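Local atomic coordinates of coelenterazine-binding protein with bound coelenterazine (Renilla muelleri, PDB entry 2HPS), a protein that binds the luciferin coelenterazine and, in a calcium-dependent manner, makes it available for reaction with luciferase and oxygen. Residues 160-165 and 174-179; 150-153 and 158-161; 14-19 and 87-92; 7-12 and 81-86. All blocks are in the same frame, centred on the assembly; numbering follows the deposited sequence. Where two conformers were deposited one is given.

Contact 1. Residues 160-165 and 174-179; sequences FLVTVN and TALANA. With CTZ (c2-hydroxy-coelenterazine), chain B.
Leu176 lays its branched end across the hydroxyl of Thr163, illustrating how one leucine can carry most of a small helix-to-helix contact. Its two methyls fork around the oxygen: CD1 and CD2 of Leu176 each come within 3.5 Å of Thr163 OG1, while CB and CG follow only slightly farther off. The first torsion of Leu176 sets CG opposite the carbonyl carbon (chi1 -68°) and helps direct the branch onto the threonine, the two side chains meeting at about a right angle. Beyond the hydroxyl, CD1 of Leu176 also reaches CG1 of Val162 at 4.1 Å, a looser contact at the exposed margin. The interface is small, 148 Å² in all, and dispersion rather than polar bonding joins the segments.

Each segment has its own internal ties. Thr174 is the N-cap of the helix that follows: Ala177 N donates to Thr174 OG1 at 3.0 Å, and the same hydroxyl is hydrogen-bonded to Asp166. On the longer helix, Asn165 ND2 bends back to Leu161 O (3.0 Å), arriving above the carbonyl plane on the face opposite to that used by Asn165 N. Phe160 belongs to the coelenterazine pocket: its CZ lies 3.8 Å from C29 of the ligand's benzyl ring, which comes up to the edge of the phenylalanine.

Helix 175-180 thus rests on helix 157-169, where its Phe180 also touches Thr163 and Val164, with Tyr11 and Lys15 of helix 6-21 against Ala177, and helix 102-111 packing on Leu161 and Val164.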
# COMPACT_ATOMS: atom_id res chain seq x y z
N PHE A 160 -7.07 -10.15 3.40
CA PHE A 160 -6.16 -9.06 3.06
C PHE A 160 -6.67 -8.33 1.81
O PHE A 160 -6.73 -7.09 1.77
CB PHE A 160 -4.75 -9.60 2.85
CG PHE A 160 -3.69 -8.53 2.65
CD1 PHE A 160 -3.21 -7.81 3.73
CD2 PHE A 160 -3.17 -8.28 1.37
CE1 PHE A 160 -2.20 -6.83 3.55
CE2 PHE A 160 -2.17 -7.30 1.18
CZ PHE A 160 -1.70 -6.58 2.28
N LEU A 161 -7.08 -9.10 0.81
CA LEU A 161 -7.62 -8.52 -0.43
C LEU A 161 -8.89 -7.67 -0.22
O LEU A 161 -9.12 -6.69 -0.93
CB LEU A 161 -7.83 -9.63 -1.49
CG LEU A 161 -7.91 -9.28 -2.98
CD1 LEU A 161 -6.72 -8.41 -3.45
CD2 LEU A 161 -7.99 -10.58 -3.77
N VAL A 162 -9.73 -8.05 0.75
CA VAL A 162 -10.90 -7.23 1.09
C VAL A 162 -10.45 -5.81 1.49
O VAL A 162 -10.99 -4.79 0.99
CB VAL A 162 -11.73 -7.91 2.19
CG1 VAL A 162 -12.75 -6.90 2.81
CG2 VAL A 162 -12.43 -9.17 1.60
N THR A 163 -9.46 -5.76 2.37
CA THR A 163 -8.91 -4.48 2.85
C THR A 163 -8.27 -3.69 1.70
O THR A 163 -8.53 -2.49 1.55
CB THR A 163 -7.90 -4.71 3.99
OG1 THR A 163 -8.62 -5.17 5.14
CG2 THR A 163 -7.18 -3.39 4.38
N VAL A 164 -7.47 -4.37 0.89
CA VAL A 164 -6.82 -3.69 -0.25
C VAL A 164 -7.86 -3.07 -1.18
O VAL A 164 -7.77 -1.90 -1.56
CB VAL A 164 -5.93 -4.68 -1.04
CG1 VAL A 164 -5.45 -4.05 -2.32
CG2 VAL A 164 -4.75 -5.11 -0.17
N ASN A 165 -8.87 -3.85 -1.57
CA ASN A 165 -9.92 -3.30 -2.43
C ASN A 165 -10.66 -2.13 -1.81
O ASN A 165 -10.97 -1.15 -2.47
CB ASN A 165 -10.88 -4.41 -2.85
CG ASN A 165 -10.35 -5.18 -4.04
OD1 ASN A 165 -10.36 -4.66 -5.16
ND2 ASN A 165 -9.89 -6.41 -3.82
N THR A 174 -14.54 3.25 5.82
CA THR A 174 -14.66 2.01 6.59
C THR A 174 -13.52 1.89 7.59
O THR A 174 -12.47 2.53 7.43
CB THR A 174 -14.61 0.74 5.72
OG1 THR A 174 -13.29 0.58 5.18
CG2 THR A 174 -15.64 0.78 4.57
N ALA A 175 -13.71 1.05 8.60
CA ALA A 175 -12.65 0.80 9.59
C ALA A 175 -11.38 0.26 8.92
O ALA A 175 -10.27 0.65 9.29
CB ALA A 175 -13.14 -0.17 10.65
N LEU A 176 -11.54 -0.62 7.94
CA LEU A 176 -10.38 -1.25 7.30
C LEU A 176 -9.60 -0.21 6.50
O LEU A 176 -8.36 -0.13 6.62
CB LEU A 176 -10.82 -2.41 6.38
CG LEU A 176 -11.40 -3.64 7.11
CD1 LEU A 176 -11.90 -4.66 6.09
CD2 LEU A 176 -10.35 -4.25 8.05
N ALA A 177 -10.32 0.60 5.73
CA ALA A 177 -9.62 1.63 4.93
C ALA A 177 -8.98 2.68 5.83
O ALA A 177 -7.91 3.22 5.52
CB ALA A 177 -10.57 2.25 3.93
N ASN A 178 -9.63 2.99 6.95
CA ASN A 178 -9.07 3.92 7.92
C ASN A 178 -7.83 3.41 8.66
O ASN A 178 -7.14 4.19 9.32
CB ASN A 178 -10.13 4.32 8.95
CG ASN A 178 -11.15 5.35 8.42
OD1 ASN A 178 -11.01 5.91 7.31
ND2 ASN A 178 -12.19 5.61 9.23
N ALA A 179 -7.55 2.11 8.55
CA ALA A 179 -6.46 1.49 9.31
C ALA A 179 -5.28 1.01 8.47
O ALA A 179 -4.15 0.94 8.97
CB ALA A 179 -6.99 0.34 10.14
N1 CTZ B . 2.70 0.07 2.85
C2 CTZ B . 3.86 0.75 2.72
C3 CTZ B . 3.94 1.52 3.97
N4 CTZ B . 2.89 1.27 4.75
C5 CTZ B . 2.54 1.74 5.96
C6 CTZ B . 1.34 1.31 6.53
N7 CTZ B . 0.54 0.43 5.90
C8 CTZ B . 0.87 -0.08 4.68
C9 CTZ B . 2.13 0.39 4.06
C10 CTZ B . 4.81 0.71 1.55
C11 CTZ B . 4.05 1.25 0.36
C12 CTZ B . 3.72 0.40 -0.69
C13 CTZ B . 3.01 0.87 -1.79
C14 CTZ B . 2.63 2.21 -1.82
C15 CTZ B . 2.95 3.08 -0.76
C16 CTZ B . 3.66 2.59 0.34
O17 CTZ B . 1.94 2.67 -2.89
O18 CTZ B . 4.88 2.34 4.30
C19 CTZ B . 0.96 1.80 7.88
C20 CTZ B . 1.26 3.10 8.30
C21 CTZ B . 0.90 3.52 9.57
C22 CTZ B . 0.26 2.63 10.45
C23 CTZ B . -0.03 1.34 10.06
C24 CTZ B . 0.33 0.91 8.77
O25 CTZ B . -0.07 3.07 11.70
C26 CTZ B . -0.01 -1.05 3.92
C27 CTZ B . 0.29 -2.45 4.38
C28 CTZ B . 0.88 -3.39 3.53
C29 CTZ B . 1.14 -4.67 4.00
C30 CTZ B . 0.83 -5.01 5.33
C31 CTZ B . 0.23 -4.08 6.18
C32 CTZ B . -0.04 -2.79 5.70

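Contact 2. Residues 150-153 and 158-161; sequences NKNG and DEFL. With CTZ (c2-hydroxy-coelenterazine), chain B.
Glu159, meeting Asn150 near the start of its helix, shows how the probable calcium ligands of an EF-hand loop can bond to one another when no metal is bound. Its chain runs out extended beyond CG, with CG placed opposite the carbonyl carbon (chi1 -74°), and this carries the carboxylate across to the loop. There OE2 of Glu159 accepts from ND2 of Asn150 at 2.9 Å, in a nearly straight bond (165°). The donor lies well above the carboxylate plane, although OE2 sits in the plane of the asparagine amide; the two flat groups are turned 66° apart.

The other oxygen is reached through water. One water accepts from Asn150 N at 2.9 Å and donates weakly to Glu159 OE1. A second accepts from Asn152 ND2 at 2.9 Å and lies 2.8 Å from Glu159 OE1, although several acceptors compete for its protons. Ser156 N also bonds to OE1, so the carboxylate is held close to its own helix start. Asn150, Asn152 and Glu159 correspond to calcium ligands in a nearly identical protein. That Asn150 offers its amide N-H to Glu159 fits a vacant site, since calcium would instead be expected to draw on oxygen ligands.

Phe160, the next residue, serves the coelenterazine pocket, so neighbours in sequence face the probable calcium loop and the bound luciferin.

The contact spans the last EF-hand: the loop after helix 137-147 leads into strand 154-156, which pairs antiparallel with 118-120, and helix 157-169 then brings Glu159 back over the loop.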
# COMPACT_ATOMS: atom_id res chain seq x y z
N ASN A 150 -11.75 -10.97 11.15
CA ASN A 150 -12.37 -12.16 11.73
C ASN A 150 -11.78 -12.58 13.07
O ASN A 150 -12.26 -13.54 13.68
CB ASN A 150 -12.39 -13.31 10.73
CG ASN A 150 -13.38 -13.07 9.61
OD1 ASN A 150 -14.48 -12.56 9.84
ND2 ASN A 150 -12.98 -13.38 8.39
N LYS A 151 -10.76 -11.84 13.52
CA LYS A 151 -10.14 -12.05 14.84
C LYS A 151 -9.70 -13.50 15.09
O LYS A 151 -10.04 -14.11 16.12
CB LYS A 151 -11.02 -11.50 15.98
CG LYS A 151 -11.21 -9.98 15.95
CD LYS A 151 -9.88 -9.26 16.26
CE LYS A 151 -10.10 -7.75 16.30
NZ LYS A 151 -10.37 -7.20 14.92
N ASN A 152 -8.92 -14.03 14.14
CA ASN A 152 -8.37 -15.38 14.19
C ASN A 152 -6.90 -15.41 14.56
O ASN A 152 -6.29 -16.48 14.63
CB ASN A 152 -8.54 -16.09 12.84
CG ASN A 152 -10.00 -16.40 12.53
OD1 ASN A 152 -10.74 -16.86 13.40
ND2 ASN A 152 -10.41 -16.15 11.30
N GLY A 153 -6.32 -14.23 14.78
CA GLY A 153 -4.89 -14.15 15.07
C GLY A 153 -4.06 -14.39 13.84
O GLY A 153 -2.86 -14.57 13.93
N ASP A 158 -7.49 -13.83 1.16
CA ASP A 158 -8.78 -13.24 0.80
C ASP A 158 -9.16 -12.09 1.73
O ASP A 158 -9.70 -11.06 1.28
CB ASP A 158 -9.89 -14.30 0.83
CG ASP A 158 -9.82 -15.27 -0.33
OD1 ASP A 158 -9.21 -14.92 -1.37
OD2 ASP A 158 -10.39 -16.38 -0.21
N GLU A 159 -8.88 -12.24 3.02
CA GLU A 159 -9.20 -11.17 3.98
C GLU A 159 -8.34 -9.93 3.69
O GLU A 159 -8.84 -8.79 3.70
CB GLU A 159 -8.97 -11.65 5.42
CG GLU A 159 -10.04 -12.62 5.92
CD GLU A 159 -9.58 -13.47 7.10
OE1 GLU A 159 -8.44 -13.30 7.59
OE2 GLU A 159 -10.38 -14.33 7.55
N PHE A 160 -7.07 -10.15 3.40
CA PHE A 160 -6.16 -9.06 3.06
C PHE A 160 -6.67 -8.33 1.81
O PHE A 160 -6.73 -7.09 1.77
CB PHE A 160 -4.75 -9.60 2.85
CG PHE A 160 -3.69 -8.53 2.65
CD1 PHE A 160 -3.21 -7.81 3.73
CD2 PHE A 160 -3.17 -8.28 1.37
CE1 PHE A 160 -2.20 -6.83 3.55
CE2 PHE A 160 -2.17 -7.30 1.18
CZ PHE A 160 -1.70 -6.58 2.28
N LEU A 161 -7.08 -9.10 0.81
CA LEU A 161 -7.62 -8.52 -0.43
C LEU A 161 -8.89 -7.67 -0.22
O LEU A 161 -9.12 -6.69 -0.93
CB LEU A 161 -7.83 -9.63 -1.49
CG LEU A 161 -7.91 -9.28 -2.98
CD1 LEU A 161 -6.72 -8.41 -3.45
CD2 LEU A 161 -7.99 -10.58 -3.77
N1 CTZ B . 2.70 0.07 2.85
C2 CTZ B . 3.86 0.75 2.72
C3 CTZ B . 3.94 1.52 3.97
N4 CTZ B . 2.89 1.27 4.75
C5 CTZ B . 2.54 1.74 5.96
C6 CTZ B . 1.34 1.31 6.53
N7 CTZ B . 0.54 0.43 5.90
C8 CTZ B . 0.87 -0.08 4.68
C9 CTZ B . 2.13 0.39 4.06
C10 CTZ B . 4.81 0.71 1.55
C11 CTZ B . 4.05 1.25 0.36
C12 CTZ B . 3.72 0.40 -0.69
C13 CTZ B . 3.01 0.87 -1.79
C14 CTZ B . 2.63 2.21 -1.82
C15 CTZ B . 2.95 3.08 -0.76
C16 CTZ B . 3.66 2.59 0.34
O17 CTZ B . 1.94 2.67 -2.89
O18 CTZ B . 4.88 2.34 4.30
C19 CTZ B . 0.96 1.80 7.88
C20 CTZ B . 1.26 3.10 8.30
C21 CTZ B . 0.90 3.52 9.57
C22 CTZ B . 0.26 2.63 10.45
C23 CTZ B . -0.03 1.34 10.06
C24 CTZ B . 0.33 0.91 8.77
O25 CTZ B . -0.07 3.07 11.70
C26 CTZ B . -0.01 -1.05 3.92
C27 CTZ B . 0.29 -2.45 4.38
C28 CTZ B . 0.88 -3.39 3.53
C29 CTZ B . 1.14 -4.67 4.00
C30 CTZ B . 0.83 -5.01 5.33
C31 CTZ B . 0.23 -4.08 6.18
C32 CTZ B . -0.04 -2.79 5.70
O HOH W 1 -9.24 -12.08 10.11
O HOH W 2 -8.26 -15.46 9.41

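Contact 3. Residues 14-19 and 87-92; sequences RKMKTR and DSLLKM. With CTZ (c2-hydroxy-coelenterazine), chain B.
Arg19 belongs to the coelenterazine pocket, and Leu89 meets it from the neighbouring helix; the pair exemplifies a ligand-binding arginine with apolar side chains packed at its edge. Arg19 reaches out with CG opposite its backbone N (chi1 175°) and the chain extended as far as NE. The phenol oxygen O17 of the ligand then lies at the edge of the guanidinium, near its plane. Arg19 NE gives O17 a short, fairly straight bond of 2.7 Å (163°), and Arg19 NH2 adds a weak, bent one of 3.2 Å. The methylene CG of Arg19 passes alongside the same phenol ring, 3.8 Å from C15.

On another part of its rim the guanidinium meets Leu89, whose CD1 lies 3.9 Å from Arg19 NH1. The same methyl touches the selenium of Met16, a selenomethionine, at 3.7 Å from Met16 SE. The chain of Met16 is bent at chi2 and again at chi3, and this curl brings SE into the plane of the guanidinium at its edge. One leucine methyl thus serves two partners about one helical turn apart.

A second hold on Arg19 NH2 comes from Tyr36 OH, which is also hydrogen-bonded to the ligand. Helix 6-21 and the end of helix 78-91 meet here, roofed by Leu168 of helix 157-169, which touches both Arg19 and Leu89, while Val64 and Leu68 of helix 51-68 pack on the arginine.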
# COMPACT_ATOMS: atom_id res chain seq x y z
N ARG A 14 -7.92 11.80 0.62
CA ARG A 14 -7.37 11.70 1.97
C ARG A 14 -6.68 10.36 2.19
O ARG A 14 -5.56 10.32 2.71
CB ARG A 14 -8.46 11.92 3.01
CG ARG A 14 -7.95 11.98 4.46
CD ARG A 14 -9.12 12.33 5.41
NE ARG A 14 -8.69 12.36 6.81
CZ ARG A 14 -8.15 13.41 7.42
NH1 ARG A 14 -7.95 14.55 6.76
NH2 ARG A 14 -7.80 13.30 8.71
N LYS A 15 -7.31 9.29 1.71
CA LYS A 15 -6.69 7.98 1.75
C LYS A 15 -5.40 7.98 0.93
O LYS A 15 -4.36 7.52 1.41
CB LYS A 15 -7.66 6.92 1.23
CG LYS A 15 -8.82 6.61 2.20
CD LYS A 15 -9.58 5.36 1.78
CE LYS A 15 -10.27 5.51 0.42
NZ LYS A 15 -11.06 4.24 0.03
N MSE A 16 -5.47 8.50 -0.28
CA MSE A 16 -4.31 8.46 -1.18
C MSE A 16 -3.15 9.31 -0.65
O MSE A 16 -1.99 8.94 -0.77
CB MSE A 16 -4.68 8.85 -2.60
CG MSE A 16 -5.67 7.93 -3.28
SE MSE A 16 -5.09 6.02 -3.30
CE MSE A 16 -6.36 5.31 -1.88
N LYS A 17 -3.46 10.46 -0.05
CA LYS A 17 -2.41 11.27 0.55
C LYS A 17 -1.70 10.55 1.72
O LYS A 17 -0.49 10.70 1.93
CB LYS A 17 -2.97 12.64 1.00
CG LYS A 17 -1.85 13.64 1.37
CD LYS A 17 -2.36 15.02 1.84
CE LYS A 17 -1.18 15.83 2.39
NZ LYS A 17 -1.65 17.16 2.91
N THR A 18 -2.46 9.76 2.47
CA THR A 18 -1.90 9.00 3.58
C THR A 18 -0.91 7.96 3.02
O THR A 18 0.21 7.81 3.52
CB THR A 18 -3.05 8.35 4.36
OG1 THR A 18 -3.93 9.40 4.83
CG2 THR A 18 -2.53 7.57 5.57
N ARG A 19 -1.32 7.32 1.94
CA ARG A 19 -0.48 6.34 1.24
C ARG A 19 0.78 7.03 0.70
O ARG A 19 1.89 6.53 0.85
CB ARG A 19 -1.28 5.74 0.08
CG ARG A 19 -0.48 4.79 -0.80
CD ARG A 19 -1.37 4.33 -1.95
NE ARG A 19 -0.56 3.76 -3.05
CZ ARG A 19 -0.97 3.65 -4.31
NH1 ARG A 19 -2.20 4.03 -4.68
NH2 ARG A 19 -0.16 3.12 -5.21
N ASP A 87 -7.28 9.81 -9.40
CA ASP A 87 -7.72 9.93 -10.80
C ASP A 87 -7.57 8.59 -11.53
O ASP A 87 -8.50 8.16 -12.21
CB ASP A 87 -6.94 11.04 -11.55
CG ASP A 87 -7.41 12.44 -11.18
OD1 ASP A 87 -8.46 12.59 -10.54
OD2 ASP A 87 -6.69 13.40 -11.54
N SER A 88 -6.41 7.95 -11.36
CA SER A 88 -6.13 6.65 -12.00
C SER A 88 -7.02 5.51 -11.49
O SER A 88 -7.66 4.80 -12.29
CB SER A 88 -4.65 6.28 -11.93
OG SER A 88 -4.17 6.22 -10.60
N LEU A 89 -7.08 5.36 -10.16
CA LEU A 89 -7.84 4.26 -9.56
C LEU A 89 -9.33 4.33 -9.80
O LEU A 89 -9.96 3.32 -10.07
CB LEU A 89 -7.57 4.17 -8.05
CG LEU A 89 -6.18 3.64 -7.73
CD1 LEU A 89 -5.79 4.00 -6.30
CD2 LEU A 89 -6.09 2.12 -7.99
N LEU A 90 -9.91 5.53 -9.71
CA LEU A 90 -11.37 5.65 -9.80
C LEU A 90 -11.90 5.55 -11.24
O LEU A 90 -13.11 5.40 -11.43
CB LEU A 90 -11.87 6.91 -9.07
CG LEU A 90 -11.66 6.88 -7.54
CD1 LEU A 90 -12.30 8.11 -6.87
CD2 LEU A 90 -12.16 5.58 -6.88
N LYS A 91 -11.00 5.63 -12.21
CA LYS A 91 -11.30 5.48 -13.64
C LYS A 91 -11.43 3.99 -14.03
O LYS A 91 -12.07 3.65 -15.03
CB LYS A 91 -10.15 6.12 -14.44
CG LYS A 91 -10.40 6.39 -15.92
CD LYS A 91 -9.19 7.09 -16.55
N MSE A 92 -10.82 3.12 -13.23
CA MSE A 92 -10.64 1.72 -13.64
C MSE A 92 -11.92 0.93 -13.58
O MSE A 92 -12.74 1.13 -12.68
CB MSE A 92 -9.59 1.03 -12.77
CG MSE A 92 -8.20 1.60 -12.92
SE MSE A 92 -7.06 0.65 -11.69
CE MSE A 92 -5.40 1.67 -11.86
N1 CTZ B . 2.70 0.07 2.85
C2 CTZ B . 3.86 0.75 2.72
C3 CTZ B . 3.94 1.52 3.97
N4 CTZ B . 2.89 1.27 4.75
C5 CTZ B . 2.54 1.74 5.96
C6 CTZ B . 1.34 1.31 6.53
N7 CTZ B . 0.54 0.43 5.90
C8 CTZ B . 0.87 -0.08 4.68
C9 CTZ B . 2.13 0.39 4.06
C10 CTZ B . 4.81 0.71 1.55
C11 CTZ B . 4.05 1.25 0.36
C12 CTZ B . 3.72 0.40 -0.69
C13 CTZ B . 3.01 0.87 -1.79
C14 CTZ B . 2.63 2.21 -1.82
C15 CTZ B . 2.95 3.08 -0.76
C16 CTZ B . 3.66 2.59 0.34
O17 CTZ B . 1.94 2.67 -2.89
O18 CTZ B . 4.88 2.34 4.30
C19 CTZ B . 0.96 1.80 7.88
C20 CTZ B . 1.26 3.10 8.30
C21 CTZ B . 0.90 3.52 9.57
C22 CTZ B . 0.26 2.63 10.45
C23 CTZ B . -0.03 1.34 10.06
C24 CTZ B . 0.33 0.91 8.77
O25 CTZ B . -0.07 3.07 11.70
C26 CTZ B . -0.01 -1.05 3.92
C27 CTZ B . 0.29 -2.45 4.38
C28 CTZ B . 0.88 -3.39 3.53
C29 CTZ B . 1.14 -4.67 4.00
C30 CTZ B . 0.83 -5.01 5.33
C31 CTZ B . 0.23 -4.08 6.18
C32 CTZ B . -0.04 -2.79 5.70

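Contact 4. Residues 7-12 and 81-86; sequences SERAYH and AAVNAT
His12 and Thr86 face each other where two helix segments cross at 120°, their axes 10.7 Å apart, and the gap is closed largely by the conformations of a few side chains. The histidine ring swings out with CG opposite the backbone N (chi1 -162°), which brings ND1 within 2.9 Å of Thr86 OG1. The hydroxyl lies in the ring plane, at its edge, and the hydrogen bond is close to straight.

Thr86 answers with OG1 opposite its carbonyl carbon (chi1 -67°). Its methyl is thereby swung to the flank of the histidine, CG2 of Thr86 lying 3.5 Å from His12 ND1, and Arg9 NH1 also comes within 3.8 Å of Thr86 CG2. Arg9 is stretched out fully from CG to NE, so that its end approaches although its root does not point across; NH2 of Arg9 brushes CG1 of Val83 at 4.0 Å, edge-on.

The guanidinium finds its charge partner in Asp87, one residue beyond the segment. His12 NE2 is bonded to Leu168 O. With both ring nitrogens engaged, rotation of the imidazole is probably fixed, and a buried polar pair is satisfied within the helix packing.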
# COMPACT_ATOMS: atom_id res chain seq x y z
N SER A 7 -17.56 14.92 -1.49
CA SER A 7 -17.13 14.30 -0.24
C SER A 7 -16.48 12.93 -0.47
O SER A 7 -15.53 12.57 0.22
CB SER A 7 -18.28 14.22 0.76
OG SER A 7 -19.37 13.55 0.16
N GLU A 8 -17.00 12.17 -1.44
CA GLU A 8 -16.36 10.89 -1.82
C GLU A 8 -14.96 11.16 -2.37
O GLU A 8 -13.99 10.48 -2.00
CB GLU A 8 -17.21 10.14 -2.85
CG GLU A 8 -18.48 9.57 -2.25
CD GLU A 8 -19.45 9.02 -3.30
OE1 GLU A 8 -19.34 9.39 -4.50
OE2 GLU A 8 -20.33 8.23 -2.89
N ARG A 9 -14.84 12.16 -3.25
CA ARG A 9 -13.52 12.50 -3.78
C ARG A 9 -12.60 12.96 -2.64
O ARG A 9 -11.43 12.58 -2.59
CB ARG A 9 -13.60 13.56 -4.87
CG ARG A 9 -12.22 13.86 -5.47
CD ARG A 9 -12.31 14.81 -6.64
NE ARG A 9 -10.97 15.08 -7.19
CZ ARG A 9 -10.31 14.30 -8.05
NH1 ARG A 9 -10.84 13.17 -8.52
NH2 ARG A 9 -9.10 14.67 -8.46
N ALA A 10 -13.15 13.77 -1.73
CA ALA A 10 -12.36 14.25 -0.59
C ALA A 10 -11.80 13.09 0.22
O ALA A 10 -10.60 13.07 0.53
CB ALA A 10 -13.21 15.16 0.32
N TYR A 11 -12.65 12.11 0.52
CA TYR A 11 -12.24 10.99 1.34
C TYR A 11 -11.20 10.12 0.60
O TYR A 11 -10.20 9.72 1.17
CB TYR A 11 -13.47 10.15 1.76
CG TYR A 11 -13.08 8.93 2.56
CD1 TYR A 11 -12.47 9.06 3.82
CD2 TYR A 11 -13.24 7.65 2.02
CE1 TYR A 11 -12.07 7.93 4.55
CE2 TYR A 11 -12.84 6.53 2.74
CZ TYR A 11 -12.25 6.67 3.99
OH TYR A 11 -11.87 5.55 4.71
N HIS A 12 -11.46 9.86 -0.68
CA HIS A 12 -10.51 9.05 -1.45
C HIS A 12 -9.15 9.72 -1.54
O HIS A 12 -8.12 9.07 -1.33
CB HIS A 12 -11.04 8.71 -2.84
CG HIS A 12 -10.32 7.58 -3.48
ND1 HIS A 12 -9.13 7.74 -4.16
CD2 HIS A 12 -10.57 6.24 -3.46
CE1 HIS A 12 -8.69 6.55 -4.54
NE2 HIS A 12 -9.55 5.63 -4.15
N ALA A 81 0.75 13.63 -6.22
CA ALA A 81 0.77 12.18 -6.40
C ALA A 81 -0.55 11.54 -5.94
O ALA A 81 -1.04 10.61 -6.58
CB ALA A 81 1.95 11.56 -5.65
N ALA A 82 -1.11 12.05 -4.84
CA ALA A 82 -2.42 11.58 -4.36
C ALA A 82 -3.53 11.81 -5.39
O ALA A 82 -4.34 10.93 -5.66
CB ALA A 82 -2.78 12.23 -3.00
N VAL A 83 -3.55 12.99 -6.01
CA VAL A 83 -4.51 13.26 -7.06
C VAL A 83 -4.34 12.27 -8.23
O VAL A 83 -5.32 11.75 -8.76
CB VAL A 83 -4.41 14.74 -7.54
CG1 VAL A 83 -5.12 14.90 -8.84
CG2 VAL A 83 -4.99 15.70 -6.46
N ASN A 84 -3.09 12.01 -8.62
CA ASN A 84 -2.81 11.06 -9.70
C ASN A 84 -3.31 9.65 -9.36
O ASN A 84 -3.90 8.99 -10.21
CB ASN A 84 -1.32 11.03 -10.01
CG ASN A 84 -0.83 12.33 -10.65
OD1 ASN A 84 -1.61 13.09 -11.23
ND2 ASN A 84 0.47 12.57 -10.56
N ALA A 85 -3.13 9.25 -8.10
CA ALA A 85 -3.65 7.97 -7.60
C ALA A 85 -5.18 7.89 -7.68
O ALA A 85 -5.75 6.93 -8.20
CB ALA A 85 -3.16 7.74 -6.13
N THR A 86 -5.86 8.91 -7.15
CA THR A 86 -7.32 8.94 -7.14
C THR A 86 -7.86 8.95 -8.56
O THR A 86 -8.77 8.17 -8.90
CB THR A 86 -7.81 10.16 -6.32
OG1 THR A 86 -7.43 9.94 -4.94
CG2 THR A 86 -9.33 10.36 -6.44

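In the fold
Followed from the N terminus, helix 6-21 opens two contacts in succession: contact 4 from residues 7-12, then contact 3 from residues 14-19. Helix 78-91 closes them in the same order, so the two long loops cross, and both tie the first helix to the last helix of the N-terminal half. The chain then passes into the second half, where contact 2 closes a short loop within the last EF-hand. Contact 1 begins on the residues where contact 2 ends and closes another short loop, to helix 175-180. The two halves meet there: Asn178 OD1 is hydrogen-bonded to Tyr11 OH, joining contacts 1 and 4. Contacts 1 and 2 share Phe160 of the coelenterazine pocket, and contact 3 supplies Arg19.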